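Local coordinates for protein putative agmatinase (Clostridium difficile, PDB 3LHL) that probably hydrolyses agmatine as a manganese-dependent agmatinase of the arginase family, at residues 100-105 with 142-147; 125-130 with 137-142. One frame throughout, in Å; residues are numbered along the deposited sequence.

Interaction 1: 100-105 with 142-147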
# COMPACT_ATOMS: atom_id res chain seq x y z
N VAL A 100 9.18 -0.84 2.32
CA VAL A 100 9.36 0.23 1.34
C VAL A 100 8.45 1.42 1.61
O VAL A 100 8.71 2.54 1.17
CB VAL A 100 9.10 -0.25 -0.13
CG1 VAL A 100 10.00 -1.43 -0.47
CG2 VAL A 100 7.63 -0.60 -0.31
N THR A 101 7.37 1.17 2.35
CA THR A 101 6.41 2.21 2.70
C THR A 101 6.99 3.26 3.66
O THR A 101 6.59 4.43 3.61
CB THR A 101 5.16 1.57 3.34
OG1 THR A 101 4.46 0.80 2.35
CG2 THR A 101 4.22 2.64 3.89
N LEU A 102 7.92 2.86 4.52
CA LEU A 102 8.49 3.79 5.49
C LEU A 102 9.15 5.01 4.85
O LEU A 102 8.76 6.15 5.12
CB LEU A 102 9.47 3.07 6.42
CG LEU A 102 10.21 3.88 7.49
CD1 LEU A 102 9.24 4.76 8.29
CD2 LEU A 102 10.95 2.92 8.42
N PRO A 103 10.16 4.80 3.99
CA PRO A 103 10.81 5.95 3.35
C PRO A 103 9.87 6.75 2.46
O PRO A 103 9.95 7.97 2.38
CB PRO A 103 11.96 5.32 2.57
CG PRO A 103 11.47 3.93 2.28
CD PRO A 103 10.82 3.55 3.59
N ALA A 104 8.95 6.04 1.79
CA ALA A 104 7.99 6.68 0.91
C ALA A 104 7.11 7.61 1.72
O ALA A 104 6.89 8.77 1.36
CB ALA A 104 7.14 5.63 0.21
N PHE A 105 6.60 7.08 2.84
CA PHE A 105 5.75 7.85 3.71
C PHE A 105 6.51 9.08 4.21
O PHE A 105 5.97 10.18 4.23
CB PHE A 105 5.31 7.03 4.92
CG PHE A 105 4.58 7.84 5.95
CD1 PHE A 105 3.29 8.32 5.69
CD2 PHE A 105 5.21 8.22 7.13
CE1 PHE A 105 2.66 9.17 6.60
CE2 PHE A 105 4.59 9.06 8.04
CZ PHE A 105 3.31 9.54 7.78
N LYS A 142 4.69 0.59 13.19
CA LYS A 142 5.20 1.08 14.46
C LYS A 142 6.17 2.22 14.13
O LYS A 142 6.18 3.25 14.80
CB LYS A 142 5.93 -0.03 15.21
CG LYS A 142 6.46 0.38 16.58
CD LYS A 142 5.33 0.80 17.51
CE LYS A 142 5.86 1.37 18.82
NZ LYS A 142 6.70 0.38 19.56
N ARG A 143 6.98 2.03 13.09
CA ARG A 143 7.92 3.05 12.67
C ARG A 143 7.17 4.32 12.30
O ARG A 143 7.57 5.42 12.66
CB ARG A 143 8.74 2.58 11.47
CG ARG A 143 9.76 1.53 11.81
CD ARG A 143 10.66 2.01 12.94
NE ARG A 143 10.95 0.90 13.84
CZ ARG A 143 10.63 0.87 15.13
NH1 ARG A 143 10.01 1.90 15.69
NH2 ARG A 143 10.90 -0.21 15.84
N ILE A 144 6.07 4.15 11.57
CA ILE A 144 5.27 5.28 11.15
C ILE A 144 4.58 5.95 12.34
O ILE A 144 4.46 7.17 12.37
CB ILE A 144 4.21 4.86 10.10
CG1 ILE A 144 4.93 4.48 8.80
CG2 ILE A 144 3.19 5.98 9.90
CD1 ILE A 144 4.02 3.99 7.69
N TRP A 145 4.16 5.16 13.31
CA TRP A 145 3.52 5.73 14.49
C TRP A 145 4.52 6.61 15.24
O TRP A 145 4.14 7.62 15.84
CB TRP A 145 3.01 4.63 15.42
CG TRP A 145 2.41 5.18 16.68
CD1 TRP A 145 1.17 5.72 16.83
CD2 TRP A 145 3.06 5.29 17.95
NE1 TRP A 145 1.00 6.17 18.12
CE2 TRP A 145 2.15 5.92 18.83
CE3 TRP A 145 4.33 4.93 18.43
CZ2 TRP A 145 2.47 6.20 20.17
CZ3 TRP A 145 4.65 5.20 19.76
CH2 TRP A 145 3.72 5.83 20.61
N ASP A 146 5.79 6.22 15.22
CA ASP A 146 6.82 7.01 15.89
C ASP A 146 6.91 8.39 15.25
O ASP A 146 7.40 9.33 15.85
CB ASP A 146 8.20 6.33 15.80
CG ASP A 146 8.35 5.17 16.75
OD1 ASP A 146 7.69 5.17 17.81
OD2 ASP A 146 9.14 4.25 16.44
N ILE A 147 6.43 8.49 14.01
CA ILE A 147 6.47 9.77 13.31
C ILE A 147 5.22 10.62 13.48
O ILE A 147 5.32 11.83 13.70
CB ILE A 147 6.71 9.56 11.79
CG1 ILE A 147 8.05 8.85 11.57
CG2 ILE A 147 6.70 10.89 11.07
CD1 ILE A 147 8.33 8.51 10.12
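The pairing of L102 and F105 with R143, I144 and I147 joins two helices, 101-111 and 140-148, that pack side by side over the central parallel sheet. Their short segments run nearly parallel, at 22° and 10.2 Å between axes, a spacing bridged by apolar side chains. I144 is the centre of the contact. Its CG2 lies over one face of the F105 ring, set toward the rim, 4.1 Å from the ring centroid and 21° off the normal, which meets the geometry of a CH-pi contact. An F105 CG anti to the backbone N (chi1 172°) is sent toward helix 140-148, while chi2 sets the turn of the ring face; CE2 of F105 reaches the CG2 of I147, which lies at the ring edge at 4.1 Å. In the α/β architecture of the arginase family, such helices connect successive parallel strands: helix 101-111 leads from strand 90-95 to strand 115-120, and helix 140-148 leads on from there to strand 153-158. F105 and I144 both touch V117 of strand 115-120, evidence that the two helices share one face of the sheet. The two methyls of L102 straddle the R143 CB, with L102 CD2 to R143 CB at 3.8 Å, and L102 CD1 also approaches I147 CD1 at 4.3 Å; L102 and R143 both touch N135 of a loop as well. R143 thus contributes its aliphatic root here, while its bent chain carries the guanidinium away; NH1 of R143 is salt-bridged to OD2 of D146 at 2.6 Å. T101 turns its methyl to I144, CG2 to CD1 at 4.0 Å, the side chains crossing at about a right angle. The hydroxyl of T101 is hydrogen-bonded to D245, and its side chain lies about 3 Å, between nearest atoms, from that of the manganese ligand H98.

Interaction 2: 125-130 with 137-142. With MN (manganese (II) ion), chain B; PO4 (phosphate ion), chain F.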
# COMPACT_ATOMS: atom_id res chain seq x y z
N ASP A 125 1.61 -5.20 12.08
CA ASP A 125 2.88 -4.57 11.75
C ASP A 125 3.27 -3.56 12.84
O ASP A 125 4.01 -2.61 12.59
CB ASP A 125 2.79 -3.85 10.40
CG ASP A 125 2.83 -4.81 9.23
OD1 ASP A 125 3.10 -6.01 9.45
OD2 ASP A 125 2.61 -4.37 8.08
N LEU A 126 2.78 -3.78 14.05
CA LEU A 126 3.06 -2.88 15.15
C LEU A 126 4.21 -3.29 16.06
O LEU A 126 4.62 -2.52 16.93
CB LEU A 126 1.79 -2.67 15.98
CG LEU A 126 0.73 -1.75 15.37
CD1 LEU A 126 -0.48 -1.66 16.29
CD2 LEU A 126 1.32 -0.36 15.14
N ARG A 127 4.76 -4.49 15.89
CA ARG A 127 5.85 -4.89 16.77
C ARG A 127 7.07 -3.99 16.58
O ARG A 127 7.33 -3.49 15.48
CB ARG A 127 6.22 -6.36 16.56
CG ARG A 127 6.88 -6.71 15.25
CD ARG A 127 6.93 -8.23 15.13
NE ARG A 127 5.58 -8.78 15.09
CZ ARG A 127 5.26 -10.05 15.31
NH1 ARG A 127 6.21 -10.94 15.61
NH2 ARG A 127 4.00 -10.44 15.23
N GLU A 128 7.80 -3.77 17.67
CA GLU A 128 8.98 -2.92 17.69
C GLU A 128 10.12 -3.48 16.84
O GLU A 128 10.82 -2.74 16.16
CB GLU A 128 9.44 -2.72 19.13
CG GLU A 128 10.64 -1.79 19.33
CD GLU A 128 10.42 -0.39 18.78
OE1 GLU A 128 9.27 0.10 18.80
OE2 GLU A 128 11.41 0.23 18.34
N GLU A 129 10.30 -4.80 16.87
CA GLU A 129 11.35 -5.44 16.10
C GLU A 129 10.89 -6.78 15.55
O GLU A 129 9.91 -7.35 16.02
CB GLU A 129 12.60 -5.70 16.94
CG GLU A 129 13.33 -4.49 17.47
CD GLU A 129 14.70 -4.86 18.03
OE1 GLU A 129 14.83 -5.97 18.59
OE2 GLU A 129 15.63 -4.04 17.91
N TYR A 130 11.62 -7.27 14.56
CA TYR A 130 11.35 -8.56 13.96
C TYR A 130 12.69 -9.05 13.44
O TYR A 130 13.39 -8.34 12.72
CB TYR A 130 10.33 -8.43 12.82
CG TYR A 130 9.88 -9.77 12.27
CD1 TYR A 130 9.33 -10.74 13.12
CD2 TYR A 130 10.02 -10.08 10.92
CE1 TYR A 130 8.93 -11.98 12.63
CE2 TYR A 130 9.62 -11.32 10.41
CZ TYR A 130 9.08 -12.27 11.27
OH TYR A 130 8.70 -13.50 10.79
N HIS A 137 9.46 -5.46 7.52
CA HIS A 137 8.12 -5.33 6.95
C HIS A 137 7.08 -5.47 8.07
O HIS A 137 5.97 -4.94 7.96
CB HIS A 137 7.88 -6.42 5.89
CG HIS A 137 8.10 -7.82 6.38
ND1 HIS A 137 9.35 -8.42 6.37
CD2 HIS A 137 7.24 -8.74 6.87
CE1 HIS A 137 9.24 -9.65 6.84
NE2 HIS A 137 7.97 -9.87 7.15
N ALA A 138 7.46 -6.16 9.14
CA ALA A 138 6.57 -6.41 10.28
C ALA A 138 6.53 -5.32 11.35
O ALA A 138 5.78 -5.43 12.33
CB ALA A 138 6.94 -7.74 10.93
N THR A 139 7.34 -4.27 11.19
CA THR A 139 7.37 -3.19 12.16
C THR A 139 7.07 -1.85 11.49
O THR A 139 7.09 -0.81 12.15
CB THR A 139 8.76 -3.06 12.81
OG1 THR A 139 9.69 -2.57 11.83
CG2 THR A 139 9.26 -4.41 13.34
N VAL A 140 6.79 -1.87 10.20
CA VAL A 140 6.55 -0.64 9.45
C VAL A 140 5.55 0.34 10.06
O VAL A 140 5.81 1.55 10.11
CB VAL A 140 6.15 -0.95 7.97
CG1 VAL A 140 4.76 -1.57 7.90
CG2 VAL A 140 6.22 0.33 7.14
N ILE A 141 4.41 -0.14 10.54
CA ILE A 141 3.43 0.77 11.11
C ILE A 141 3.90 1.35 12.44
O ILE A 141 3.55 2.49 12.78
CB ILE A 141 2.05 0.08 11.29
CG1 ILE A 141 1.54 -0.39 9.93
CG2 ILE A 141 1.04 1.05 11.91
CD1 ILE A 141 1.44 0.72 8.90
N LYS A 142 4.69 0.59 13.19
CA LYS A 142 5.20 1.08 14.46
C LYS A 142 6.17 2.22 14.13
O LYS A 142 6.18 3.25 14.80
CB LYS A 142 5.93 -0.03 15.21
CG LYS A 142 6.46 0.38 16.58
CD LYS A 142 5.33 0.80 17.51
CE LYS A 142 5.86 1.37 18.82
NZ LYS A 142 6.70 0.38 19.56
MN MN B . 2.17 -5.44 6.04
P PO4 F . 9.95 -13.80 7.21
O1 PO4 F . 8.83 -13.74 8.18
O2 PO4 F . 10.52 -12.44 7.03
O3 PO4 F . 11.01 -14.71 7.73
O4 PO4 F . 9.45 -14.31 5.91
O HOH W 1 5.24 -2.60 20.15
O HOH W 2 3.98 -7.35 12.81
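K142 and E128 meet at the partly exposed end of this contact, D125 with V140 and I141 at the buried, metal-binding end. The K142 chain leaves with CG anti to the backbone N (chi1 -178°), then bends at chi2 and chi4, passing over the L126 carbonyl oxygen. Its NZ meets OE1 of E128 at 2.7 Å, nearly in line with the C-O bond, in a salt bridge; E128 also bends at chi2, and its OE2 pairs with R143. Two weak bonds, from I141 N at 3.2 Å and K142 N at 3.3 Å, bring D125 O to the start of helix 140-148, and side-chain packing shares in holding the loop there. This is the active-site loop of the arginase fold: D125 OD2 binds a manganese ion together with H98, D121 and D202. D125 CG stands anti to its carbonyl carbon (chi1 -76°). V140 CG1 lies 3.5 Å from D125 OD2, and the D125 CB rests against I141 CG1. L126 CD2 packs on I141 CG2 at 3.5 Å. The methyl CG2 of T139 comes within 3.0 Å of R127 O. At the other end, the A138 methyl touches Y130 CG at 3.8 Å, and the Y130 ring points its edge at the H137 ring in an offset edge-to-face pair, planes at 79°. The Y130 hydroxyl donates to O1 of a phosphate, probably from the crystallisation liquor, at 2.6 Å.

Interactions 1 and 2 have centres 10 Å apart and share helix 140-148; K142 belongs to both segment ranges, though it makes contacts only in interaction 2. Along the chain the order is 100-105, 125-130, 137-142, 142-147, so interaction 2 is nested inside the loop that interaction 1 closes. They touch directly: R143 NH2 bridges to E128 OE2 at 2.6 Å, and V140 CG2 packs against T101 CB at 4.1 Å. The two roles thus overlap along the helix, V140 and R143 serving both sides. The shared helix places the D125 loop beside the helix that follows H98; H98 and D125 bind the same manganese, at the C-terminal side of the parallel sheet.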